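Local coordinates for protein Rho guanyl nucleotide exchange factor (Rom2), putative (Aspergillus fumigatus Af293, PDB 5O51) that probably acts as a guanine-nucleotide exchange factor for Rho-type GTPases and is represented here by its CNH domain, a seven-bladed beta-propeller, at residues Y88-E91 / A92-L95; C194-G197 / F198-V201; A282-P285 / N286-E289; I290-I293 / E294-E297; H311-T314 / R315-L318. All coordinates share one frame; numbering follows the deposited sequence.

Contact 1: Y88-E91 / A92-L95; sequences YPME and ALEL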
# COMPACT_ATOMS: atom_id res chain seq x y z
N TYR A 88 -5.15 -16.11 7.88
CA TYR A 88 -4.97 -16.79 9.16
C TYR A 88 -5.92 -16.14 10.16
O TYR A 88 -6.15 -14.92 10.11
CB TYR A 88 -3.57 -16.59 9.69
CG TYR A 88 -2.45 -17.17 8.93
CD1 TYR A 88 -1.97 -16.55 7.79
CD2 TYR A 88 -1.77 -18.33 9.40
CE1 TYR A 88 -0.88 -17.05 7.11
CE2 TYR A 88 -0.72 -18.89 8.66
CZ TYR A 88 -0.30 -18.21 7.52
OH TYR A 88 0.74 -18.66 6.78
N PRO A 89 -6.42 -16.89 11.14
CA PRO A 89 -7.12 -16.14 12.17
C PRO A 89 -6.15 -15.32 13.03
O PRO A 89 -5.00 -15.70 13.25
CB PRO A 89 -7.82 -17.24 13.00
CG PRO A 89 -7.03 -18.48 12.80
CD PRO A 89 -6.29 -18.33 11.46
N MET A 90 -6.64 -14.20 13.53
CA MET A 90 -5.80 -13.30 14.34
C MET A 90 -5.27 -13.90 15.62
O MET A 90 -4.23 -13.49 16.15
CB MET A 90 -6.58 -12.01 14.70
CG MET A 90 -5.66 -10.80 14.72
SD MET A 90 -5.40 -10.15 13.04
CE MET A 90 -6.90 -9.17 12.96
N GLU A 91 -5.97 -14.89 16.15
CA GLU A 91 -5.41 -15.62 17.28
C GLU A 91 -4.06 -16.32 16.95
O GLU A 91 -3.25 -16.50 17.88
CB GLU A 91 -6.44 -16.58 17.90
CG GLU A 91 -6.99 -17.62 16.95
CD GLU A 91 -8.18 -18.42 17.50
OE1 GLU A 91 -8.46 -18.36 18.73
OE2 GLU A 91 -8.82 -19.13 16.68
N ALA A 92 -3.75 -16.62 15.67
CA ALA A 92 -2.37 -17.03 15.30
C ALA A 92 -1.24 -16.17 15.91
O ALA A 92 -0.10 -16.62 16.08
CB ALA A 92 -2.17 -17.00 13.78
N LEU A 93 -1.56 -14.90 16.19
CA LEU A 93 -0.59 -13.99 16.75
C LEU A 93 -0.47 -14.08 18.28
O LEU A 93 0.47 -13.51 18.79
CB LEU A 93 -0.95 -12.57 16.36
CG LEU A 93 -1.02 -12.31 14.85
CD1 LEU A 93 -1.71 -11.00 14.54
CD2 LEU A 93 0.34 -12.23 14.20
N GLU A 94 -1.36 -14.79 18.98
CA GLU A 94 -1.33 -14.80 20.47
C GLU A 94 -0.04 -15.43 21.04
O GLU A 94 0.50 -16.36 20.45
CB GLU A 94 -2.47 -15.62 21.11
CG GLU A 94 -3.92 -15.34 20.72
CD GLU A 94 -4.36 -13.91 20.89
OE1 GLU A 94 -3.69 -13.16 21.63
OE2 GLU A 94 -5.43 -13.57 20.30
N LEU A 95 0.37 -14.96 22.21
CA LEU A 95 1.46 -15.58 23.00
C LEU A 95 1.11 -17.03 23.39
O LEU A 95 1.89 -17.94 23.14
CB LEU A 95 1.71 -14.72 24.25
CG LEU A 95 3.00 -14.86 25.07
CD1 LEU A 95 4.25 -14.92 24.20
CD2 LEU A 95 3.02 -13.68 26.03
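M90 and L93 meet along the buried flank of a single short turn, M90 CG lying 4.0 Å from L93 CD1. Beside them the methyl of A92 packs against the backbone: its CB sits 3.2 Å from P89 O and, more loosely, 4.3 Å from Y88 CB. This is the tight part, and two backbone bonds hold it. A92 N reaches P89 O at 2.9 Å and L93 N reaches M90 O at 3.0 Å, each spanning three residues. M90 and L93 thus come onto one flank, where L93 also touches V59 and Y88 touches L60, both on strand 57-61 of the neighbouring blade.

The other flank is loose. A third backbone bond, E94 N to E91 O at 2.8 Å, belongs to this end. E91 and E94 both stand in solvent here, their carboxylates 5.9 Å apart from E91 OE1 to E94 OE2, so they probably repel each other mildly. E94 has its CG beside the backbone N (chi1 -53°), which sets that CG against E91 O at 3.1 Å; the bend at chi2 then brings the carboxylate back alongside E91, with OE2 near its CA and CB.

Successive N-H to C=O bonds three residues apart form a single short turn of 3-10 helix, here following strand 84-89 of a propeller blade.

Contact 2: C194-G197 / F198-V201; sequences CARG and FEVV
C194 and E199 face each other at the tight end of a beta hairpin, where a type I turn from C194 to G197 links strands 189-194 and 197-202 of one propeller blade.

The hydrogen bonds come first. C194 N donates to G197 O at 3.2 Å and G197 N donates to C194 O at 3.0 Å, so the end pair of the hairpin is closed in both directions. Inside the turn, R196 N gives a weak bond to C194 SG at 3.6 Å. G197 has a phi of 140°, part of a backbone shape in which a beta carbon would jam against the carbonyl before it, and this residue has none.

Two side chains make the apolar contacts. C194 SG points back into the turn, held between its own N and carbonyl carbon (chi1 79°), and there it meets E199 CG at 3.7 Å. The F198 ring packs on C191 of strand 189-194 and reaches the ring of Y244, as well as P230 and I233 on strand 230-236, so this residue packs one blade on the next.

The charged pair is looser. R196 and E199 run across each other at about a right angle, their guanidinium and carboxylate planes 66° apart. R196 NH1 has a weak bond to P177 O. The E199 carboxylate comes in at the guanidinium edge, near its plane; the two groups probably still attract, although E199 OE2, 3.9 Å from R196 CB, stays beyond salt-bridge range at 4.0 Å from R196 NE.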
# COMPACT_ATOMS: atom_id res chain seq x y z
N CYS A 194 -2.99 1.25 -14.23
CA CYS A 194 -2.46 0.34 -15.24
C CYS A 194 -1.66 1.22 -16.16
O CYS A 194 -1.75 2.42 -16.06
CB CYS A 194 -3.61 -0.38 -15.98
SG CYS A 194 -4.39 0.67 -17.24
N ALA A 195 -0.90 0.64 -17.07
CA ALA A 195 0.02 1.45 -17.92
C ALA A 195 -0.59 2.57 -18.78
O ALA A 195 0.11 3.46 -19.24
CB ALA A 195 0.80 0.49 -18.79
N ARG A 196 -1.89 2.51 -19.06
CA ARG A 196 -2.56 3.54 -19.88
C ARG A 196 -3.17 4.65 -19.03
O ARG A 196 -3.58 5.71 -19.57
CB ARG A 196 -3.66 2.91 -20.74
CG ARG A 196 -3.15 2.16 -21.97
CD ARG A 196 -4.32 1.77 -22.88
NE ARG A 196 -5.50 1.36 -22.10
CZ ARG A 196 -5.92 0.11 -21.86
NH1 ARG A 196 -5.29 -0.97 -22.33
NH2 ARG A 196 -7.02 -0.07 -21.13
N GLY A 197 -3.28 4.39 -17.73
CA GLY A 197 -3.77 5.34 -16.75
C GLY A 197 -4.66 4.67 -15.72
O GLY A 197 -4.82 3.43 -15.64
N PHE A 198 -5.29 5.50 -14.92
CA PHE A 198 -6.35 5.06 -14.06
C PHE A 198 -7.62 4.67 -14.88
O PHE A 198 -8.20 5.51 -15.55
CB PHE A 198 -6.64 6.19 -13.08
CG PHE A 198 -5.61 6.33 -11.94
CD1 PHE A 198 -5.37 5.29 -11.04
CD2 PHE A 198 -4.95 7.56 -11.72
CE1 PHE A 198 -4.48 5.46 -10.00
CE2 PHE A 198 -4.07 7.74 -10.65
CZ PHE A 198 -3.84 6.69 -9.79
N GLU A 199 -8.04 3.40 -14.82
CA GLU A 199 -9.24 2.95 -15.52
C GLU A 199 -10.27 2.45 -14.50
O GLU A 199 -10.01 1.54 -13.71
CB GLU A 199 -8.94 1.86 -16.57
CG GLU A 199 -7.78 2.16 -17.56
CD GLU A 199 -8.12 3.08 -18.74
OE1 GLU A 199 -9.30 3.15 -19.17
OE2 GLU A 199 -7.18 3.71 -19.29
N VAL A 200 -11.45 3.04 -14.56
CA VAL A 200 -12.53 2.76 -13.61
C VAL A 200 -13.36 1.57 -14.10
O VAL A 200 -13.69 1.49 -15.27
CB VAL A 200 -13.38 4.02 -13.45
CG1 VAL A 200 -14.47 3.83 -12.40
CG2 VAL A 200 -12.49 5.19 -13.09
N VAL A 201 -13.67 0.64 -13.19
CA VAL A 201 -14.25 -0.67 -13.52
C VAL A 201 -15.40 -0.95 -12.56
O VAL A 201 -15.27 -0.81 -11.35
CB VAL A 201 -13.20 -1.80 -13.43
CG1 VAL A 201 -13.81 -3.17 -13.14
CG2 VAL A 201 -12.42 -1.84 -14.74

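Contact 3: A282-P285 / N286-E289; sequences AFEP and NFIE
The tight beta hairpin between strands 279-284 and 287-292, the middle pair of one propeller blade, brings F283 against I288 and A282 against E289. The strands run antiparallel, at 163° to each other, and P285 and N286 make the turn.

A282 and E289 form a hydrogen-bonded pair: A282 N to E289 O at 2.9 Å, and E289 N to A282 O at 3.0 Å. Nearer the turn the ladder slackens, and the bonds between E284 and F287 are longer and more bent. A water gives one proton to A282 O and another to F287 O, so each of these oxygens has a second donor besides its strand partner.

On one face of the sheet, F283 and I288 are a non-hydrogen-bonded pair whose side chains run alongside each other. I288 CG2 sits over the middle of the ring, 4.2 Å from its centroid, a CH-pi contact. The other branch runs along the ring's CD2 and CE2 atoms, with I288 CD1 3.6 Å from F283 CE2. The same ring packs on Y319 and M309 of the following blade.

On the other face, the E284 carboxylate lies obliquely by the F287 ring, their planes 42° apart. E284 CG is anti to the backbone N (chi1 -170°) and the chain then bends toward the turn. Its two oxygens divide the work: OE2 bonds N269 N, while OE1 uses its anti lone pair to take N286 N at 3.0 Å.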
# COMPACT_ATOMS: atom_id res chain seq x y z
N ALA A 282 6.37 11.85 -1.18
CA ALA A 282 6.64 10.85 -2.25
C ALA A 282 7.83 10.00 -1.88
O ALA A 282 8.91 10.54 -1.70
CB ALA A 282 6.91 11.59 -3.55
N PHE A 283 7.67 8.66 -1.75
CA PHE A 283 8.83 7.79 -1.40
C PHE A 283 9.40 7.17 -2.67
O PHE A 283 8.65 6.54 -3.41
CB PHE A 283 8.32 6.64 -0.45
CG PHE A 283 7.87 7.14 0.89
CD1 PHE A 283 6.68 7.82 1.05
CD2 PHE A 283 8.65 6.98 1.98
CE1 PHE A 283 6.32 8.34 2.30
CE2 PHE A 283 8.28 7.45 3.24
CZ PHE A 283 7.13 8.14 3.39
N GLU A 284 10.72 7.30 -2.88
CA GLU A 284 11.46 6.69 -3.99
C GLU A 284 12.61 5.93 -3.33
O GLU A 284 12.97 6.24 -2.20
CB GLU A 284 12.05 7.83 -4.87
CG GLU A 284 12.59 7.35 -6.11
CD GLU A 284 13.99 7.73 -6.47
OE1 GLU A 284 15.06 7.48 -5.84
OE2 GLU A 284 13.96 8.20 -7.57
N PRO A 285 13.27 4.98 -4.04
CA PRO A 285 14.30 4.21 -3.31
C PRO A 285 15.43 5.02 -2.66
O PRO A 285 15.93 4.61 -1.60
CB PRO A 285 14.82 3.24 -4.39
CG PRO A 285 13.57 2.92 -5.14
CD PRO A 285 12.97 4.32 -5.32
N ASN A 286 15.81 6.16 -3.24
CA ASN A 286 16.96 6.92 -2.73
C ASN A 286 16.57 8.18 -2.02
O ASN A 286 17.41 8.83 -1.41
CB ASN A 286 17.97 7.28 -3.84
CG ASN A 286 18.61 6.07 -4.46
OD1 ASN A 286 18.59 5.89 -5.68
ND2 ASN A 286 19.16 5.23 -3.65
N PHE A 287 15.29 8.51 -1.97
CA PHE A 287 14.89 9.69 -1.16
C PHE A 287 13.42 9.87 -0.98
O PHE A 287 12.60 9.47 -1.80
CB PHE A 287 15.49 11.03 -1.75
CG PHE A 287 15.15 11.30 -3.20
CD1 PHE A 287 16.01 10.92 -4.21
CD2 PHE A 287 14.06 12.08 -3.53
CE1 PHE A 287 15.74 11.22 -5.53
CE2 PHE A 287 13.78 12.37 -4.85
CZ PHE A 287 14.58 11.89 -5.84
N ILE A 288 13.07 10.54 0.09
CA ILE A 288 11.70 10.99 0.32
C ILE A 288 11.62 12.48 -0.02
O ILE A 288 12.38 13.27 0.53
CB ILE A 288 11.27 10.87 1.79
CG1 ILE A 288 11.52 9.45 2.31
CG2 ILE A 288 9.80 11.20 1.92
CD1 ILE A 288 11.30 9.30 3.79
N GLU A 289 10.68 12.85 -0.89
CA GLU A 289 10.42 14.25 -1.26
C GLU A 289 9.16 14.74 -0.61
O GLU A 289 8.10 14.21 -0.86
CB GLU A 289 10.33 14.42 -2.80
CG GLU A 289 10.35 15.88 -3.32
CD GLU A 289 10.39 16.00 -4.86
OE1 GLU A 289 10.73 15.03 -5.60
OE2 GLU A 289 10.01 17.09 -5.33
O HOH W 1 10.80 10.63 -3.81

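Contact 4: I290-I293 / E294-E297; sequences IRHI and ETSE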
# COMPACT_ATOMS: atom_id res chain seq x y z
N ILE A 290 9.29 15.82 0.13
CA ILE A 290 8.15 16.43 0.86
C ILE A 290 7.73 17.83 0.29
O ILE A 290 8.55 18.75 0.29
CB ILE A 290 8.44 16.50 2.35
CG1 ILE A 290 8.84 15.08 2.86
CG2 ILE A 290 7.27 17.11 3.11
CD1 ILE A 290 9.48 15.17 4.24
N ARG A 291 6.49 17.90 -0.26
CA ARG A 291 5.91 19.15 -0.78
C ARG A 291 4.67 19.61 0.03
O ARG A 291 3.91 18.79 0.58
CB ARG A 291 5.44 19.02 -2.24
CG ARG A 291 6.46 18.46 -3.25
CD ARG A 291 7.32 19.51 -3.85
NE ARG A 291 8.10 19.00 -4.95
CZ ARG A 291 8.03 19.40 -6.23
NH1 ARG A 291 7.20 20.39 -6.62
NH2 ARG A 291 8.83 18.79 -7.13
N HIS A 292 4.46 20.94 -0.00
CA HIS A 292 3.25 21.63 0.51
C HIS A 292 2.04 21.47 -0.41
O HIS A 292 2.07 21.87 -1.55
CB HIS A 292 3.54 23.10 0.73
CG HIS A 292 2.67 23.73 1.76
ND1 HIS A 292 1.39 24.11 1.48
CD2 HIS A 292 2.92 24.12 3.04
CE1 HIS A 292 0.84 24.64 2.56
NE2 HIS A 292 1.75 24.66 3.52
N ILE A 293 0.96 20.89 0.08
CA ILE A 293 -0.24 20.64 -0.73
C ILE A 293 -0.93 21.91 -1.29
O ILE A 293 -1.57 21.86 -2.30
CB ILE A 293 -1.24 19.75 0.09
CG1 ILE A 293 -2.37 19.17 -0.75
CG2 ILE A 293 -1.90 20.53 1.23
CD1 ILE A 293 -1.95 18.06 -1.69
N GLU A 294 -0.84 23.03 -0.59
CA GLU A 294 -1.43 24.27 -1.09
C GLU A 294 -0.57 24.94 -2.13
O GLU A 294 -1.05 25.24 -3.26
CB GLU A 294 -1.71 25.25 0.06
CG GLU A 294 -2.72 24.76 1.09
CD GLU A 294 -4.02 24.26 0.46
OE1 GLU A 294 -4.30 24.56 -0.73
OE2 GLU A 294 -4.79 23.53 1.16
N THR A 295 0.69 25.18 -1.78
CA THR A 295 1.53 25.97 -2.67
C THR A 295 2.29 25.16 -3.70
O THR A 295 2.76 25.73 -4.67
CB THR A 295 2.55 26.74 -1.89
OG1 THR A 295 3.49 25.83 -1.34
CG2 THR A 295 1.85 27.62 -0.76
N SER A 296 2.50 23.86 -3.43
CA SER A 296 3.20 22.87 -4.28
C SER A 296 4.68 23.01 -4.22
O SER A 296 5.39 22.21 -4.84
CB SER A 296 2.74 22.81 -5.73
OG SER A 296 3.36 23.86 -6.52
N GLU A 297 5.14 23.89 -3.37
CA GLU A 297 6.57 24.11 -3.17
C GLU A 297 7.25 22.96 -2.39
O GLU A 297 6.63 22.31 -1.51
CB GLU A 297 6.80 25.44 -2.41
CG GLU A 297 6.54 25.32 -0.90
CD GLU A 297 6.23 26.62 -0.11
OE1 GLU A 297 7.15 27.43 0.11
OE2 GLU A 297 5.08 26.76 0.36
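H292 points toward the loop formed by E294, T295, S296 and E297, its ring edge at E294, and R291 reaches round to the far end of the loop. Backbone bonds tie the loop back to the strand: H292 N gives to E297 O at 3.0 Å, and H292 O receives from S296 N at 2.8 Å. S296 has a positive phi of 77° where the chain turns back.

Two side chains of the strand bond to the loop backbone. R291 NH1 donates to S296 O at 3.1 Å, an almost straight bond (166°) lying in the guanidinium plane, while R291 NE is engaged by E289 in a salt bridge that helps fix the group. E294 N donates to H292 ND1 at 3.2 Å, tilted 18° out of the ring plane, so ND1 acts as acceptor and carries no proton there; E294 CB lies beside the imidazole.

T295 and E297 bond to each other. T295 OG1 accepts from E297 N at 3.3 Å, an ST turn, and donates to E297 OE2 at 2.5 Å. H292 CB rests 3.4 Å from the same T295 OG1.

The loop joins strand 287-292 to strand 298-303, an outermost strand of the blade. I293 faces Y277, S296 touches W262, and E294 forms a salt bridge with R259, in the loop before strand 264-265 of the preceding blade.

Contact 5: H311-T314 / R315-L318; sequences HSST and REIL
H311 and L318 form an antiparallel hydrogen-bonded pair, S312 and I317 the non-hydrogen-bonded pair after it, and the chain reverses over S313 to E316. L318 N gives to H311 O at 2.8 Å, and S313 N to E316 O at 2.9 Å in a nearly straight bond (173°). The return bond from E316 N to S313 O is weak, so the turn is secured mainly on one side.

The S313 hydroxyl is tucked between its own N and carbonyl carbon (chi1 70°), which swings OG in over the turn. There it takes weak bonds from R315 N, at 3.2 Å, and from E316 N. R315 bends back at its third torsion (chi3 -97°), and its guanidinium lies with one face over S313 OG, 3.5 Å from the plane and toward the rim of the group. R315 CB lies 3.3 Å from the same S313 OG.

A water ties the two arms together. It lies at the edge of the H311 ring, in its plane, 2.6 Å from H311 ND1; it also bonds S313 OG at 2.9 Å and donates to E316 O. E316 OE1 bonds S332 OG and forms a salt bridge with R47.

I317 packs on A274 and L281 of the preceding blade, while L318 meets L25 and H311 meets P27 of the following one. This is the hairpin of the first two C-terminal strands in the closing blade, which N-terminal strand 8-12 completes in the velcro fashion of beta-propellers.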
# COMPACT_ATOMS: atom_id res chain seq x y z
N HIS A 311 3.51 1.70 5.82
CA HIS A 311 2.12 1.86 6.21
C HIS A 311 1.88 3.35 6.57
O HIS A 311 2.67 3.99 7.27
CB HIS A 311 1.79 0.99 7.46
CG HIS A 311 0.32 0.86 7.73
ND1 HIS A 311 -0.35 1.66 8.63
CD2 HIS A 311 -0.61 0.05 7.18
CE1 HIS A 311 -1.64 1.34 8.61
NE2 HIS A 311 -1.81 0.38 7.71
N SER A 312 0.74 3.83 6.13
CA SER A 312 0.31 5.17 6.41
C SER A 312 -1.05 5.11 7.15
O SER A 312 -2.00 4.60 6.62
CB SER A 312 0.08 5.89 5.06
OG SER A 312 -0.57 7.09 5.31
N SER A 313 -1.13 5.68 8.33
CA SER A 313 -2.45 5.78 9.06
C SER A 313 -2.64 7.20 9.60
O SER A 313 -1.70 8.01 9.56
CB SER A 313 -2.48 4.79 10.24
OG SER A 313 -1.59 5.17 11.32
N THR A 314 -3.80 7.47 10.22
CA THR A 314 -4.06 8.80 10.81
C THR A 314 -3.02 9.08 11.88
O THR A 314 -2.71 10.22 12.11
CB THR A 314 -5.51 8.92 11.39
OG1 THR A 314 -5.60 8.12 12.57
CG2 THR A 314 -6.55 8.38 10.43
N ARG A 315 -2.49 8.01 12.51
CA ARG A 315 -1.43 8.09 13.55
C ARG A 315 -0.04 8.53 13.03
O ARG A 315 0.57 9.46 13.57
CB ARG A 315 -1.19 6.71 14.25
CG ARG A 315 -2.38 5.91 14.75
CD ARG A 315 -1.97 4.56 15.39
NE ARG A 315 -2.08 3.41 14.45
CZ ARG A 315 -3.22 2.87 14.01
NH1 ARG A 315 -4.40 3.37 14.39
NH2 ARG A 315 -3.21 1.83 13.15
N GLU A 316 0.46 7.83 12.00
CA GLU A 316 1.85 7.99 11.60
C GLU A 316 2.09 7.35 10.26
O GLU A 316 1.26 6.65 9.74
CB GLU A 316 2.78 7.35 12.67
CG GLU A 316 2.40 5.92 13.03
CD GLU A 316 3.17 5.34 14.21
OE1 GLU A 316 4.16 5.95 14.69
OE2 GLU A 316 2.79 4.22 14.65
N ILE A 317 3.24 7.65 9.70
CA ILE A 317 3.74 6.94 8.50
C ILE A 317 4.94 6.14 8.95
O ILE A 317 5.92 6.69 9.44
CB ILE A 317 4.18 7.95 7.41
CG1 ILE A 317 3.01 8.85 7.09
CG2 ILE A 317 4.67 7.22 6.16
CD1 ILE A 317 3.40 10.18 6.46
N LEU A 318 4.86 4.83 8.77
CA LEU A 318 5.97 3.93 9.05
C LEU A 318 6.73 3.59 7.74
O LEU A 318 6.11 3.32 6.67
CB LEU A 318 5.43 2.67 9.74
CG LEU A 318 4.65 2.88 11.04
CD1 LEU A 318 4.01 1.64 11.57
CD2 LEU A 318 5.65 3.42 12.06
O HOH W 2 0.51 3.55 10.13

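In the fold
All five contacts are local turns in one seven-bladed propeller, and they follow one another along the chain in numerical order. Contacts 1 and 2 lie in blades on opposite sides of the centre, about 37 Å apart between centres. Contacts 3 and 4 share strand 287-292, one at each end, with centres about 16 Å apart: contact 3 turns into this strand and contact 4 out of it. Contact 5 belongs to the next blade, the one closed by strand 8-12, and touches contact 3 where F283 CZ packs 3.8 Å from I317 CG2. The side chains of contacts 3 and 5 thus pack on each other across two adjacent blades.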